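Local coordinates for putative conjugative transposon recombinase (PDB 3G13), which is probably a serine recombinase that binds DNA and exchanges its strands, represented here by its resolvase-type N-terminal domain, at residues Q30-M35 against Y109-K114; L6-Y11 against D34-N39. One frame throughout, in Å; residues are numbered along the deposited sequence.

Contact 1 (Q30-M35 against Y109-K114); sequences QYYTDM and YFEDEK
Y32 and E111 reach toward each other from opposite directions across the sheet face of the resolvase-type alpha/beta domain, tying helix 25-37 to the turn that follows strand 107-110. The backbones stay well separated, with the CA atoms of Y32 and E111 11.7 Å apart, and long side chains span the distance.

One direct hydrogen bond carries the contact: the hydroxyl OH of Y32 donates to OE1 of E111 over a very short 2.5 Å. OE1 lies at the edge of the tyrosine ring, near its plane, while the carboxylate is turned almost perpendicular to that ring, at 89°. With CG anti to the carbonyl carbon (chi1 -52°) and the chain extended beyond it, E111 carries its carboxylate out to the phenol.

The Y32 ring is also packed: CD2 of Y31 sits 3.8 Å above its plane, over its centre, and F80 of strand 78-81 touches both Y32 and E111.

The second carboxylate oxygen is engaged through water. Y31, at the exposed side, is linked to E111 by a single molecule that lies 2.6 Å from Y31 OH and donates a hydrogen bond to E111 OE2 at 2.7 Å.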
ATOM      1  N   GLN A  30      29.563   8.079  -6.453  1.00 15.33           N
ATOM      2  CA  GLN A  30      30.549   6.996  -6.599  1.00 17.05           C
ATOM      3  C   GLN A  30      29.911   5.601  -6.486  1.00 16.64           C
ATOM      4  O   GLN A  30      30.263   4.714  -7.238  1.00 16.60           O
ATOM      5  CB  GLN A  30      31.691   7.102  -5.572  1.00 16.97           C
ATOM      6  CG  GLN A  30      32.495   8.392  -5.653  1.00 21.18           C
ATOM      7  CD  GLN A  30      33.738   8.304  -4.793  1.00 26.55           C
ATOM      8  OE1 GLN A  30      34.262   7.211  -4.563  1.00 31.83           O
ATOM      9  NE2 GLN A  30      34.211   9.435  -4.316  1.00 26.59           N
ATOM     10  N   TYR A  31      28.989   5.427  -5.535  1.00 17.18           N
ATOM     11  CA  TYR A  31      28.345   4.139  -5.345  1.00 16.49           C
ATOM     12  C   TYR A  31      27.673   3.676  -6.645  1.00 15.77           C
ATOM     13  O   TYR A  31      27.955   2.571  -7.128  1.00 15.71           O
ATOM     14  CB  TYR A  31      27.312   4.163  -4.199  1.00 17.84           C
ATOM     15  CG  TYR A  31      26.527   2.878  -4.187  1.00 17.18           C
ATOM     16  CD1 TYR A  31      27.093   1.709  -3.688  1.00 19.72           C
ATOM     17  CD2 TYR A  31      25.242   2.814  -4.730  1.00 18.83           C
ATOM     18  CE1 TYR A  31      26.383   0.491  -3.734  1.00 21.48           C
ATOM     19  CE2 TYR A  31      24.535   1.622  -4.764  1.00 18.45           C
ATOM     20  CZ  TYR A  31      25.099   0.478  -4.261  1.00 19.66           C
ATOM     21  OH  TYR A  31      24.396  -0.714  -4.293  1.00 21.58           O
ATOM     22  N   TYR A  32      26.789   4.507  -7.200  1.00 15.44           N
ATOM     23  CA  TYR A  32      26.046   4.121  -8.412  1.00 15.06           C
ATOM     24  C   TYR A  32      26.909   3.996  -9.644  1.00 15.32           C
ATOM     25  O   TYR A  32      26.668   3.133 -10.457  1.00 14.78           O
ATOM     26  CB  TYR A  32      24.883   5.071  -8.681  1.00 14.66           C
ATOM     27  CG  TYR A  32      23.741   4.861  -7.713  1.00 16.23           C
ATOM     28  CD1 TYR A  32      22.966   3.691  -7.765  1.00 15.10           C
ATOM     29  CD2 TYR A  32      23.434   5.838  -6.743  1.00 15.68           C
ATOM     30  CE1 TYR A  32      21.888   3.505  -6.858  1.00 17.27           C
ATOM     31  CE2 TYR A  32      22.379   5.671  -5.853  1.00 17.38           C
ATOM     32  CZ  TYR A  32      21.601   4.503  -5.909  1.00 18.45           C
ATOM     33  OH  TYR A  32      20.555   4.360  -5.012  1.00 17.95           O
ATOM     34  N   THR A  33      27.938   4.837  -9.769  1.00 14.95           N
ATOM     35  CA  THR A  33      28.811   4.758 -10.938  1.00 14.81           C
ATOM     36  C   THR A  33      29.535   3.409 -10.947  1.00 14.57           C
ATOM     37  O   THR A  33      29.568   2.744 -11.958  1.00 12.21           O
ATOM     38  CB  THR A  33      29.839   5.932 -10.997  1.00 15.56           C
ATOM     39  OG1 THR A  33      29.114   7.165 -10.986  1.00 17.19           O
ATOM     40  CG2 THR A  33      30.656   5.866 -12.273  1.00 16.04           C
ATOM     41  N   ASP A  34      30.085   3.040  -9.808  1.00 14.71           N
ATOM     42  CA  ASP A  34      30.782   1.787  -9.645  1.00 17.14           C
ATOM     43  C   ASP A  34      29.811   0.594  -9.768  1.00 16.72           C
ATOM     44  O   ASP A  34      30.114  -0.376 -10.460  1.00 17.64           O
ATOM     45  CB  ASP A  34      31.480   1.795  -8.293  1.00 17.79           C
ATOM     46  CG  ASP A  34      32.071   0.444  -7.916  1.00 21.20           C
ATOM     47  OD1 ASP A  34      33.156   0.070  -8.457  1.00 21.49           O
ATOM     48  OD2 ASP A  34      31.443  -0.219  -7.066  1.00 25.42           O
HETATM   49  N   MSE A  35      28.659   0.674  -9.108  1.00 16.37           N
HETATM   50  CA  MSE A  35      27.703  -0.436  -9.147  1.00 16.50           C
HETATM   51  C   MSE A  35      27.223  -0.688 -10.577  1.00 16.36           C
HETATM   52  O   MSE A  35      27.178  -1.832 -11.031  1.00 17.04           O
HETATM   53  CB  MSE A  35      26.525  -0.213  -8.189  1.00 15.96           C
HETATM   54  CG  MSE A  35      25.643  -1.450  -8.003  1.00 16.75           C
HETATM   55 SE   MSE A  35      24.169  -1.463  -9.376  1.00 27.14          SE
HETATM   56  CE  MSE A  35      23.136  -0.004  -8.505  1.00 13.44           C
ATOM     57  N   TYR A 109      13.905   0.130 -10.183  1.00 12.22           N
ATOM     58  CA  TYR A 109      14.342  -0.860  -9.223  1.00 12.38           C
ATOM     59  C   TYR A 109      14.510  -0.192  -7.854  1.00 13.13           C
ATOM     60  O   TYR A 109      15.434   0.601  -7.662  1.00 11.78           O
ATOM     61  CB  TYR A 109      15.641  -1.622  -9.648  1.00 12.02           C
ATOM     62  CG  TYR A 109      15.825  -2.833  -8.739  1.00 11.26           C
ATOM     63  CD1 TYR A 109      15.286  -4.059  -9.093  1.00 10.99           C
ATOM     64  CD2 TYR A 109      16.482  -2.732  -7.515  1.00  8.44           C
ATOM     65  CE1 TYR A 109      15.379  -5.147  -8.263  1.00 11.84           C
ATOM     66  CE2 TYR A 109      16.575  -3.830  -6.648  1.00 11.08           C
ATOM     67  CZ  TYR A 109      16.025  -5.030  -7.038  1.00 14.77           C
ATOM     68  OH  TYR A 109      16.101  -6.132  -6.223  1.00 14.61           O
ATOM     69  N   PHE A 110      13.605  -0.545  -6.928  1.00 11.86           N
ATOM     70  CA  PHE A 110      13.621  -0.100  -5.549  1.00 13.43           C
ATOM     71  C   PHE A 110      14.562  -1.014  -4.783  1.00 13.06           C
ATOM     72  O   PHE A 110      14.262  -2.182  -4.571  1.00 12.59           O
ATOM     73  CB  PHE A 110      12.185  -0.170  -4.963  1.00 11.98           C
ATOM     74  CG  PHE A 110      11.248   0.824  -5.571  1.00 13.85           C
ATOM     75  CD1 PHE A 110      11.468   2.208  -5.415  1.00 12.16           C
ATOM     76  CD2 PHE A 110      10.152   0.401  -6.320  1.00 13.28           C
ATOM     77  CE1 PHE A 110      10.595   3.132  -5.990  1.00  9.67           C
ATOM     78  CE2 PHE A 110       9.280   1.321  -6.869  1.00 10.88           C
ATOM     79  CZ  PHE A 110       9.482   2.678  -6.705  1.00 12.82           C
ATOM     80  N   GLU A 111      15.722  -0.487  -4.398  1.00 13.92           N
ATOM     81  CA  GLU A 111      16.782  -1.314  -3.853  1.00 14.09           C
ATOM     82  C   GLU A 111      16.427  -1.911  -2.482  1.00 14.50           C
ATOM     83  O   GLU A 111      16.642  -3.109  -2.259  1.00 15.93           O
ATOM     84  CB  GLU A 111      18.127  -0.551  -3.793  1.00 13.92           C
ATOM     85  CG  GLU A 111      18.538   0.093  -5.137  1.00 15.61           C
ATOM     86  CD  GLU A 111      19.448   1.288  -4.940  1.00 13.21           C
ATOM     87  OE1 GLU A 111      19.215   2.336  -5.560  1.00 14.71           O
ATOM     88  OE2 GLU A 111      20.398   1.176  -4.157  1.00 18.33           O
ATOM     89  N   ASP A 112      15.905  -1.100  -1.567  1.00 15.25           N
ATOM     90  CA  ASP A 112      15.616  -1.594  -0.187  1.00 16.14           C
ATOM     91  C   ASP A 112      14.506  -2.667  -0.188  1.00 15.46           C
ATOM     92  O   ASP A 112      14.629  -3.720   0.454  1.00 13.97           O
ATOM     93  CB  ASP A 112      15.179  -0.432   0.733  1.00 16.18           C
ATOM     94  CG  ASP A 112      16.368   0.463   1.205  1.00 21.26           C
ATOM     95  OD1 ASP A 112      17.558   0.141   0.936  1.00 21.82           O
ATOM     96  OD2 ASP A 112      16.073   1.504   1.823  1.00 20.25           O
ATOM     97  N   GLU A 113      13.447  -2.373  -0.940  1.00 15.29           N
ATOM     98  CA  GLU A 113      12.267  -3.235  -1.062  1.00 14.77           C
ATOM     99  C   GLU A 113      12.523  -4.444  -1.974  1.00 14.14           C
ATOM    100  O   GLU A 113      11.823  -5.430  -1.872  1.00 13.77           O
ATOM    101  CB  GLU A 113      11.094  -2.436  -1.626  1.00 14.13           C
ATOM    102  CG  GLU A 113      10.572  -1.328  -0.723  1.00 15.26           C
ATOM    103  CD  GLU A 113      11.341  -0.018  -0.886  1.00 15.51           C
ATOM    104  OE1 GLU A 113      12.394  -0.014  -1.584  1.00 17.25           O
ATOM    105  OE2 GLU A 113      10.887   1.004  -0.324  1.00 15.54           O
ATOM    106  N   LYS A 114      13.555  -4.347  -2.828  1.00 14.12           N
ATOM    107  CA  LYS A 114      13.939  -5.354  -3.840  1.00 12.95           C
ATOM    108  C   LYS A 114      12.821  -5.635  -4.866  1.00 12.81           C
ATOM    109  O   LYS A 114      12.381  -6.776  -5.038  1.00 11.48           O
ATOM    110  CB  LYS A 114      14.481  -6.635  -3.186  1.00 14.36           C
ATOM    111  CG  LYS A 114      15.789  -6.386  -2.444  1.00 16.61           C
ATOM    112  CD  LYS A 114      16.269  -7.574  -1.639  1.00 21.25           C
ATOM    113  CE  LYS A 114      17.527  -7.194  -0.846  1.00 26.16           C
ATOM    114  NZ  LYS A 114      18.063  -8.359  -0.042  1.00 31.93           N
TER
HETATM  115  O   HOH W   1      22.032  -0.772  -3.127  1.00 25.46           O

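Contact 2 (L6-Y11 against D34-N39); sequences LRVAAY and DMIKKN
V8 and I36 meet where helix 25-37 lies against strand 6-14, the first two elements of a beta-alpha-beta unit in the resolvase-type domain. Their CA atoms are 7.3 Å apart, and both CB atoms point into the interface. The tight part is purely apolar: CG1 of V8 lies 3.8 Å from CD1 of I36 and 3.9 Å from CG1 of I36, so one valine methyl rests alongside the outer arm of the isoleucine. The side chains run antiparallel and overlap along their flanks, not end on. A chi1 of -176° sets CG1 of V8 opposite its own N, and it is this methyl, not CG2, that reaches I36. The other branch of I36, CG2, approaches V8 CB more distantly, at 4.2 Å.

Between these two segments little else touches. CD1 of I36 comes only within 4.5 Å of the carbonyl O of A9, and no hydrogen bond crosses between strand and helix. D34, K37 and K38 are exposed, so segment 34-39 has a charged outer side, while I36 is buried.

Around the contact, V8 also touches W42 and F80, from the strands flanking 6-14 in the parallel part of the sheet. The helix packs on strand 6-14, and the chain then returns through strand 42-51, which lies parallel beside strand 6-14 in the sheet.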
ATOM      1  N   LEU A   6      21.587  -1.897 -21.988  1.00 19.27           N
ATOM      2  CA  LEU A   6      20.526  -1.348 -21.181  1.00 16.84           C
ATOM      3  C   LEU A   6      20.998  -0.023 -20.596  1.00 16.04           C
ATOM      4  O   LEU A   6      22.068   0.042 -20.002  1.00 15.06           O
ATOM      5  CB  LEU A   6      20.118  -2.339 -20.082  1.00 15.74           C
ATOM      6  CG  LEU A   6      18.894  -1.963 -19.232  1.00 14.13           C
ATOM      7  CD1 LEU A   6      17.579  -2.295 -19.963  1.00 13.92           C
ATOM      8  CD2 LEU A   6      18.924  -2.667 -17.833  1.00 14.17           C
ATOM      9  N   ARG A   7      20.184   1.033 -20.763  1.00 16.04           N
ATOM     10  CA  ARG A   7      20.519   2.377 -20.272  1.00 15.79           C
ATOM     11  C   ARG A   7      20.008   2.536 -18.840  1.00 14.77           C
ATOM     12  O   ARG A   7      18.801   2.506 -18.567  1.00 13.84           O
ATOM     13  CB  ARG A   7      19.990   3.484 -21.210  1.00 16.14           C
ATOM     14  CG  ARG A   7      20.680   3.485 -22.634  1.00 18.98           C
ATOM     15  CD  ARG A   7      20.491   4.810 -23.392  1.00 27.70           C
ATOM     16  NE  ARG A   7      21.097   5.974 -22.703  1.00 32.47           N
ATOM     17  CZ  ARG A   7      22.382   6.345 -22.757  1.00 32.45           C
ATOM     18  NH1 ARG A   7      23.281   5.688 -23.480  1.00 32.55           N
ATOM     19  NH2 ARG A   7      22.774   7.405 -22.076  1.00 35.56           N
ATOM     20  N   VAL A   8      20.952   2.658 -17.925  1.00 14.42           N
ATOM     21  CA  VAL A   8      20.631   2.615 -16.503  1.00 15.43           C
ATOM     22  C   VAL A   8      20.877   3.965 -15.855  1.00 16.03           C
ATOM     23  O   VAL A   8      21.960   4.532 -15.974  1.00 16.36           O
ATOM     24  CB  VAL A   8      21.397   1.482 -15.778  1.00 15.21           C
ATOM     25  CG1 VAL A   8      20.975   1.386 -14.294  1.00 11.89           C
ATOM     26  CG2 VAL A   8      21.146   0.130 -16.497  1.00 15.18           C
ATOM     27  N   ALA A   9      19.871   4.478 -15.163  1.00 16.65           N
ATOM     28  CA  ALA A   9      20.052   5.691 -14.344  1.00 16.63           C
ATOM     29  C   ALA A   9      19.932   5.387 -12.844  1.00 17.56           C
ATOM     30  O   ALA A   9      19.496   4.283 -12.449  1.00 17.00           O
ATOM     31  CB  ALA A   9      18.998   6.738 -14.752  1.00 16.93           C
ATOM     32  N   ALA A  10      20.284   6.368 -12.005  1.00 16.42           N
ATOM     33  CA  ALA A  10      19.998   6.298 -10.561  1.00 17.06           C
ATOM     34  C   ALA A  10      19.351   7.585 -10.155  1.00 17.78           C
ATOM     35  O   ALA A  10      19.752   8.644 -10.634  1.00 17.18           O
ATOM     36  CB  ALA A  10      21.268   6.066  -9.730  1.00 16.85           C
ATOM     37  N   TYR A  11      18.339   7.478  -9.293  1.00 18.11           N
ATOM     38  CA  TYR A  11      17.774   8.647  -8.624  1.00 18.96           C
ATOM     39  C   TYR A  11      18.115   8.718  -7.139  1.00 18.94           C
ATOM     40  O   TYR A  11      17.853   7.774  -6.389  1.00 19.53           O
ATOM     41  CB  TYR A  11      16.256   8.772  -8.839  1.00 18.62           C
ATOM     42  CG  TYR A  11      15.797  10.060  -8.194  1.00 20.43           C
ATOM     43  CD1 TYR A  11      16.040  11.294  -8.822  1.00 18.59           C
ATOM     44  CD2 TYR A  11      15.224  10.060  -6.913  1.00 17.73           C
ATOM     45  CE1 TYR A  11      15.703  12.480  -8.224  1.00 19.12           C
ATOM     46  CE2 TYR A  11      14.854  11.260  -6.308  1.00 19.37           C
ATOM     47  CZ  TYR A  11      15.110  12.475  -6.985  1.00 20.19           C
ATOM     48  OH  TYR A  11      14.767  13.679  -6.426  1.00 20.95           O
ATOM     49  N   ASP A  34      30.085   3.040  -9.808  1.00 14.71           N
ATOM     50  CA  ASP A  34      30.782   1.787  -9.645  1.00 17.14           C
ATOM     51  C   ASP A  34      29.811   0.594  -9.768  1.00 16.72           C
ATOM     52  O   ASP A  34      30.114  -0.376 -10.460  1.00 17.64           O
ATOM     53  CB  ASP A  34      31.480   1.795  -8.293  1.00 17.79           C
ATOM     54  CG  ASP A  34      32.071   0.444  -7.916  1.00 21.20           C
ATOM     55  OD1 ASP A  34      33.156   0.070  -8.457  1.00 21.49           O
ATOM     56  OD2 ASP A  34      31.443  -0.219  -7.066  1.00 25.42           O
HETATM   57  N   MSE A  35      28.659   0.674  -9.108  1.00 16.37           N
HETATM   58  CA  MSE A  35      27.703  -0.436  -9.147  1.00 16.50           C
HETATM   59  C   MSE A  35      27.223  -0.688 -10.577  1.00 16.36           C
HETATM   60  O   MSE A  35      27.178  -1.832 -11.031  1.00 17.04           O
HETATM   61  CB  MSE A  35      26.525  -0.213  -8.189  1.00 15.96           C
HETATM   62  CG  MSE A  35      25.643  -1.450  -8.003  1.00 16.75           C
HETATM   63 SE   MSE A  35      24.169  -1.463  -9.376  1.00 27.14          SE
HETATM   64  CE  MSE A  35      23.136  -0.004  -8.505  1.00 13.44           C
ATOM     65  N   ILE A  36      26.869   0.364 -11.304  1.00 15.97           N
ATOM     66  CA  ILE A  36      26.349   0.157 -12.660  1.00 15.99           C
ATOM     67  C   ILE A  36      27.454  -0.376 -13.622  1.00 17.26           C
ATOM     68  O   ILE A  36      27.170  -1.174 -14.537  1.00 16.27           O
ATOM     69  CB  ILE A  36      25.641   1.419 -13.179  1.00 15.23           C
ATOM     70  CG1 ILE A  36      24.328   1.633 -12.388  1.00 15.63           C
ATOM     71  CG2 ILE A  36      25.431   1.409 -14.705  1.00 14.45           C
ATOM     72  CD1 ILE A  36      23.824   3.058 -12.452  1.00 16.79           C
ATOM     73  N   LYS A  37      28.688   0.064 -13.395  1.00 18.26           N
ATOM     74  CA  LYS A  37      29.873  -0.443 -14.131  1.00 19.99           C
ATOM     75  C   LYS A  37      30.196  -1.904 -13.895  1.00 20.26           C
ATOM     76  O   LYS A  37      30.900  -2.496 -14.700  1.00 21.97           O
ATOM     77  CB  LYS A  37      31.127   0.382 -13.817  1.00 20.84           C
ATOM     78  CG  LYS A  37      31.557   1.289 -14.936  1.00 24.83           C
ATOM     79  CD  LYS A  37      30.659   2.522 -14.969  1.00 30.17           C
ATOM     80  CE  LYS A  37      31.502   3.764 -15.193  1.00 30.22           C
ATOM     81  NZ  LYS A  37      30.754   4.737 -16.042  1.00 33.84           N
ATOM     82  N   LYS A  38      29.662  -2.502 -12.831  1.00 20.91           N
ATOM     83  CA  LYS A  38      29.786  -3.952 -12.585  1.00 21.37           C
ATOM     84  C   LYS A  38      29.217  -4.839 -13.703  1.00 20.97           C
ATOM     85  O   LYS A  38      29.652  -5.995 -13.863  1.00 22.09           O
ATOM     86  CB  LYS A  38      29.140  -4.371 -11.235  1.00 21.91           C
ATOM     87  CG  LYS A  38      29.890  -3.856 -10.023  1.00 25.44           C
ATOM     88  CD  LYS A  38      29.193  -4.175  -8.697  1.00 30.50           C
ATOM     89  CE  LYS A  38      30.188  -3.965  -7.541  1.00 35.75           C
ATOM     90  NZ  LYS A  38      29.680  -4.521  -6.252  1.00 38.42           N
ATOM     91  N   ASN A  39      28.246  -4.311 -14.446  1.00 18.96           N
ATOM     92  CA  ASN A  39      27.539  -5.074 -15.449  1.00 17.94           C
ATOM     93  C   ASN A  39      27.811  -4.528 -16.829  1.00 17.36           C
ATOM     94  O   ASN A  39      27.363  -3.444 -17.172  1.00 17.26           O
ATOM     95  CB  ASN A  39      26.023  -4.996 -15.170  1.00 16.74           C
ATOM     96  CG  ASN A  39      25.224  -5.973 -15.997  1.00 15.59           C
ATOM     97  OD1 ASN A  39      25.591  -6.319 -17.124  1.00 12.77           O
ATOM     98  ND2 ASN A  39      24.106  -6.440 -15.433  1.00 14.91           N
TER

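Contacts 1 and 2 lie about 8 Å apart, centre to centre, and both use helix 25-37, sharing D34 and M35. Along the chain, strand 6-14 comes first, then the helix, and the turn after strand 107-110 follows much later. Y32 from contact 1 also packs on A10 from contact 2, with its CG 3.4 Å from A10 CB, so the two join directly. Together they set one helix against a single mixed sheet: contact 2 within the beta-alpha-beta unit near the start of the chain, contact 1 farther across, past strand 78-81. Local packing and a polar link between residues far apart in sequence thereby join the N-terminal beta-alpha-beta unit to the turn after strand 107-110.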